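Local coordinates for protein chitinase (Paenibacillus sp. FPU-7, PDB 5GZT) that probably hydrolyses internal beta-1,4 linkages between N-acetylglucosamine units in chitin and chitodextrins, acting as an endochitinase, at residues Gly681-Val686 / Val705-Asp710; Ser690-Ser695 / Asn713-Tyr718. All coordinates share one frame; numbering follows the deposited sequence.

Contact 1: Gly681-Val686 / Val705-Asp710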
loop_
_atom_site.group_PDB
_atom_site.type_symbol
_atom_site.label_atom_id
_atom_site.label_comp_id
_atom_site.label_asym_id
_atom_site.label_seq_id
_atom_site.Cartn_x
_atom_site.Cartn_y
_atom_site.Cartn_z
ATOM N N GLY B 681 -5.421 -11.900 15.526
ATOM C CA GLY B 681 -6.447 -12.943 15.454
ATOM C C GLY B 681 -7.789 -12.380 15.850
ATOM O O GLY B 681 -7.850 -11.385 16.593
ATOM N N THR B 682 -8.862 -13.040 15.414
ATOM C CA THR B 682 -10.214 -12.591 15.617
ATOM C C THR B 682 -11.037 -13.719 16.123
ATOM O O THR B 682 -11.254 -14.672 15.392
ATOM C CB THR B 682 -10.780 -12.036 14.285
ATOM O OG1 THR B 682 -9.785 -11.153 13.652
ATOM C CG2 THR B 682 -12.042 -11.332 14.514
ATOM N N LEU B 683 -11.600 -13.609 17.343
ATOM C CA LEU B 683 -12.451 -14.640 17.867
ATOM C C LEU B 683 -13.686 -14.848 16.953
ATOM O O LEU B 683 -14.240 -13.912 16.386
ATOM C CB LEU B 683 -12.977 -14.338 19.277
ATOM C CG LEU B 683 -11.960 -14.043 20.398
ATOM C CD1 LEU B 683 -12.694 -13.613 21.637
ATOM C CD2 LEU B 683 -11.149 -15.314 20.610
ATOM N N LYS B 684 -14.094 -16.117 16.862
ATOM C CA LYS B 684 -15.460 -16.458 16.470
ATOM C C LYS B 684 -16.420 -15.610 17.316
ATOM O O LYS B 684 -16.182 -15.359 18.537
ATOM C CB LYS B 684 -15.737 -17.921 16.721
ATOM C CG LYS B 684 -14.892 -18.870 15.843
ATOM C CD LYS B 684 -15.160 -20.350 16.174
ATOM C CE LYS B 684 -14.455 -20.775 17.419
ATOM N NZ LYS B 684 -14.858 -22.090 18.020
ATOM N N PRO B 685 -17.528 -15.228 16.735
ATOM C CA PRO B 685 -18.466 -14.444 17.515
ATOM C C PRO B 685 -18.875 -15.121 18.825
ATOM O O PRO B 685 -19.138 -14.413 19.820
ATOM C CB PRO B 685 -19.656 -14.248 16.545
ATOM C CG PRO B 685 -19.017 -14.357 15.198
ATOM C CD PRO B 685 -17.856 -15.272 15.293
ATOM N N VAL B 686 -18.955 -16.466 18.799
ATOM C CA VAL B 686 -19.212 -17.313 19.938
ATOM C C VAL B 686 -18.084 -18.378 20.018
ATOM O O VAL B 686 -18.038 -19.291 19.161
ATOM C CB VAL B 686 -20.606 -17.985 19.923
ATOM C CG1 VAL B 686 -20.777 -18.943 21.088
ATOM C CG2 VAL B 686 -21.725 -16.924 20.029
ATOM N N VAL B 705 -15.526 -19.726 30.160
ATOM C CA VAL B 705 -14.956 -18.763 29.259
ATOM C C VAL B 705 -16.033 -18.434 28.212
ATOM O O VAL B 705 -16.826 -19.291 27.897
ATOM C CB VAL B 705 -13.695 -19.243 28.580
ATOM C CG1 VAL B 705 -12.691 -19.658 29.635
ATOM C CG2 VAL B 705 -14.009 -20.416 27.667
ATOM N N ALA B 706 -16.057 -17.193 27.724
ATOM C CA ALA B 706 -17.018 -16.746 26.737
ATOM C C ALA B 706 -16.399 -15.523 26.078
ATOM O O ALA B 706 -15.292 -15.013 26.468
ATOM C CB ALA B 706 -18.388 -16.398 27.375
ATOM N N ASN B 707 -17.092 -15.041 25.069
ATOM C CA ASN B 707 -16.727 -13.766 24.439
ATOM C C ASN B 707 -17.205 -12.689 25.386
ATOM O O ASN B 707 -18.360 -12.693 25.768
ATOM C CB ASN B 707 -17.489 -13.540 23.086
ATOM C CG ASN B 707 -17.075 -14.539 22.025
ATOM O OD1 ASN B 707 -16.326 -14.265 21.078
ATOM N ND2 ASN B 707 -17.521 -15.668 22.193
ATOM N N ALA B 708 -16.366 -11.706 25.645
ATOM C CA ALA B 708 -16.756 -10.598 26.555
ATOM C C ALA B 708 -17.821 -9.679 25.961
ATOM O O ALA B 708 -17.632 -9.184 24.897
ATOM C CB ALA B 708 -15.521 -9.768 26.835
ATOM N N ALA B 709 -18.908 -9.448 26.658
ATOM C CA ALA B 709 -19.887 -8.437 26.279
ATOM C C ALA B 709 -19.251 -7.074 26.130
ATOM O O ALA B 709 -18.325 -6.720 26.859
ATOM C CB ALA B 709 -21.021 -8.395 27.379
ATOM N N ASP B 710 -19.760 -6.267 25.209
ATOM C CA ASP B 710 -19.278 -4.916 24.965
ATOM C C ASP B 710 -17.841 -4.806 24.507
ATOM O O ASP B 710 -17.236 -3.750 24.631
ATOM C CB ASP B 710 -19.518 -3.995 26.159
ATOM C CG ASP B 710 -20.990 -3.787 26.394
ATOM O OD1 ASP B 710 -21.787 -3.745 25.428
ATOM O OD2 ASP B 710 -21.383 -3.682 27.537
#
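P685 O sits almost squarely over one face of the N707 side-chain amide, 3.0 Å from N707 CG. A second backbone carbonyl, that of K684, faces the end of the same amide, with K684 O 3.7 Å from N707 CG; which way round the amide lies is uncertain. The backbone of V686 continues on the P685 side of the amide plane. L683 lies on the other side, where its CB and CD1 pass alongside the amide end, the two side chains running in opposite directions. N707 CG is anti to its own carbonyl carbon (chi1 -66°), which sends the amide across to the loop, its flat face toward P685 O. With an alanine at N707, the K684 and P685 carbonyls would probably lose their polar neighbour and a gap would open beside L683. The loop has other supports: N713 bonds L683 N and G681 O through its two amide atoms, and R579, on strand 578-582, donates to L683 O and packs on P685, tying the loop to the first family 18 glycosyl hydrolase domain. What results is an asparagine near the end of edge strand 703-707 reaching the loop that joins strands 668-678 and 692-695, within the immunoglobulin-like domain of this chitinase.

Contact 2: Ser690-Ser695 / Asn713-Tyr718. With FMT (formic acid), chain J.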
loop_
_atom_site.group_PDB
_atom_site.type_symbol
_atom_site.label_atom_id
_atom_site.label_comp_id
_atom_site.label_asym_id
_atom_site.label_seq_id
_atom_site.Cartn_x
_atom_site.Cartn_y
_atom_site.Cartn_z
ATOM N N SER B 690 -13.427 -25.297 24.725
ATOM C CA SER B 690 -12.189 -25.967 24.303
ATOM C C SER B 690 -11.296 -24.962 23.548
ATOM O O SER B 690 -10.105 -25.228 23.283
ATOM C CB SER B 690 -12.530 -27.307 23.548
ATOM O OG SER B 690 -13.176 -27.000 22.308
ATOM N N ASP B 691 -11.827 -23.741 23.256
ATOM C CA ASP B 691 -11.049 -22.749 22.579
ATOM C C ASP B 691 -10.102 -21.912 23.481
ATOM O O ASP B 691 -9.275 -21.143 22.971
ATOM C CB ASP B 691 -11.994 -21.768 21.892
ATOM C CG ASP B 691 -12.834 -22.437 20.763
ATOM O OD1 ASP B 691 -12.342 -23.456 20.233
ATOM O OD2 ASP B 691 -13.921 -21.845 20.482
ATOM N N VAL B 692 -10.236 -22.055 24.787
ATOM C CA VAL B 692 -9.429 -21.322 25.737
ATOM C C VAL B 692 -9.012 -22.268 26.877
ATOM O O VAL B 692 -9.902 -22.978 27.441
ATOM C CB VAL B 692 -10.244 -20.157 26.353
ATOM C CG1 VAL B 692 -9.420 -19.395 27.390
ATOM C CG2 VAL B 692 -10.637 -19.138 25.280
ATOM N N THR B 693 -7.746 -22.194 27.318
ATOM C CA THR B 693 -7.379 -22.926 28.537
ATOM C C THR B 693 -6.945 -21.953 29.608
ATOM O O THR B 693 -6.185 -20.997 29.332
ATOM C CB THR B 693 -6.231 -23.934 28.313
ATOM O OG1 THR B 693 -5.046 -23.198 28.119
ATOM C CG2 THR B 693 -6.444 -24.785 27.087
ATOM N N VAL B 694 -7.413 -22.152 30.824
ATOM C CA VAL B 694 -7.104 -21.267 31.930
ATOM C C VAL B 694 -6.429 -22.130 33.017
ATOM O O VAL B 694 -6.989 -23.122 33.411
ATOM C CB VAL B 694 -8.385 -20.643 32.515
ATOM C CG1 VAL B 694 -8.027 -19.667 33.683
ATOM C CG2 VAL B 694 -9.223 -19.980 31.356
ATOM N N SER B 695 -5.271 -21.710 33.535
ATOM C CA SER B 695 -4.668 -22.423 34.656
ATOM C C SER B 695 -4.440 -21.413 35.794
ATOM O O SER B 695 -4.259 -20.189 35.560
ATOM C CB SER B 695 -3.333 -22.992 34.245
ATOM O OG SER B 695 -2.492 -21.914 34.106
ATOM N N ASN B 713 -13.711 -8.199 20.378
ATOM C CA ASN B 713 -12.788 -9.354 20.145
ATOM C C ASN B 713 -11.992 -9.701 21.401
ATOM O O ASN B 713 -10.772 -9.592 21.404
ATOM C CB ASN B 713 -11.898 -8.920 19.014
ATOM C CG ASN B 713 -10.967 -9.979 18.526
ATOM O OD1 ASN B 713 -11.195 -11.125 18.733
ATOM N ND2 ASN B 713 -9.840 -9.565 17.883
ATOM N N ALA B 714 -12.685 -10.043 22.483
ATOM C CA ALA B 714 -12.042 -10.273 23.780
ATOM C C ALA B 714 -12.630 -11.484 24.449
ATOM O O ALA B 714 -13.801 -11.704 24.389
ATOM C CB ALA B 714 -12.214 -9.037 24.705
ATOM N N VAL B 715 -11.799 -12.248 25.119
ATOM C CA VAL B 715 -12.203 -13.327 25.935
ATOM C C VAL B 715 -12.546 -12.841 27.310
ATOM O O VAL B 715 -11.815 -12.048 27.864
ATOM C CB VAL B 715 -11.006 -14.322 26.099
ATOM C CG1 VAL B 715 -11.333 -15.414 27.120
ATOM C CG2 VAL B 715 -10.722 -14.966 24.766
ATOM N N ALA B 716 -13.639 -13.359 27.856
ATOM C CA ALA B 716 -14.022 -13.241 29.245
ATOM C C ALA B 716 -13.814 -14.556 29.924
ATOM O O ALA B 716 -14.207 -15.616 29.390
ATOM C CB ALA B 716 -15.483 -12.886 29.385
ATOM N N VAL B 717 -13.169 -14.503 31.094
ATOM C CA VAL B 717 -13.060 -15.648 31.959
ATOM C C VAL B 717 -13.868 -15.322 33.144
ATOM O O VAL B 717 -13.448 -14.474 33.931
ATOM C CB VAL B 717 -11.595 -15.997 32.356
ATOM C CG1 VAL B 717 -11.579 -17.225 33.256
ATOM C CG2 VAL B 717 -10.706 -16.221 31.154
ATOM N N TYR B 718 -15.009 -15.987 33.342
ATOM C CA TYR B 718 -15.906 -15.705 34.479
ATOM C C TYR B 718 -15.489 -16.624 35.647
ATOM O O TYR B 718 -15.544 -17.864 35.533
ATOM C CB TYR B 718 -17.380 -15.971 34.103
ATOM C CG TYR B 718 -17.896 -15.083 32.951
ATOM C CD1 TYR B 718 -18.218 -13.730 33.130
ATOM C CD2 TYR B 718 -18.082 -15.624 31.686
ATOM C CE1 TYR B 718 -18.651 -12.954 32.055
ATOM C CE2 TYR B 718 -18.563 -14.886 30.662
ATOM C CZ TYR B 718 -18.819 -13.585 30.806
ATOM O OH TYR B 718 -19.234 -12.942 29.620
HETATM C C FMT J . -9.131 -25.285 30.901
HETATM O O1 FMT J . -9.678 -24.147 30.856
HETATM O O2 FMT J . -8.974 -26.132 29.829
#
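V692 meets V715 and V694 meets V717, and these two apolar pairs make up the protein side of the contact. In each pair the CG2 methyls do the touching: V692 CG2 lies 4.2 Å from V715 CG2, while V694 CG2 comes to 4.0 Å from V717 CG2. V694 and V717 share one rotamer: in both, chi1 -179° leaves CG2 anti to the carbonyl carbon, beside the backbone N, and this is the branch turned to the other strand. Their side chains slide past each other in opposite directions. V694 CG2 rests against both methyls of V717, its distance to V717 CG1 being 4.1 Å. No hydrogen bond joins the two segments, whose nearest CA atoms, V694 and V717, are 8.2 Å apart. That spacing, with valines at every second position turned inward, is the packing of two facing sheets and not of paired strands.

The polar part involves a formic acid molecule, probably from the crystallisation liquor. V694 N donates to its O1 at 3.0 Å with an N-H...O angle of 158°, and Y703 OH makes a second hydrogen bond to the molecule. T693 adds a looser contact, its CB 3.8 Å from O2 of the formic acid.

Strand 692-695 is the outermost of its sheet, bonded through T693 and S695 to strand 732-738, whose V736 and V734 flank V692 and V694. Strand 714-723 is the middle one of the facing sheet, between 668-678 and 703-707, so the valines pack between the two layers of an immunoglobulin-like beta sandwich, V694 nearer the surface than the other three.

How the contacts relate
Going along the chain, segment 681-686 comes first, then 690-695, 705-710 and 713-718. Contact 1 closes a loop over residues 687-704 and contact 2 one over 696-712; since their segments alternate, the two loops cross and neither encloses the other. The centres are about 9 Å apart. A salt bridge, K684 NZ to D691 OD2 at 2.6 Å, ties the first segments together. The second segments meet as neighbouring strands, with a probable hydrogen bond from A716 N to A706 O. Contact 1 thus fastens a connecting loop to one edge of the three-stranded sheet, and contact 2 presses that sheet against the other layer.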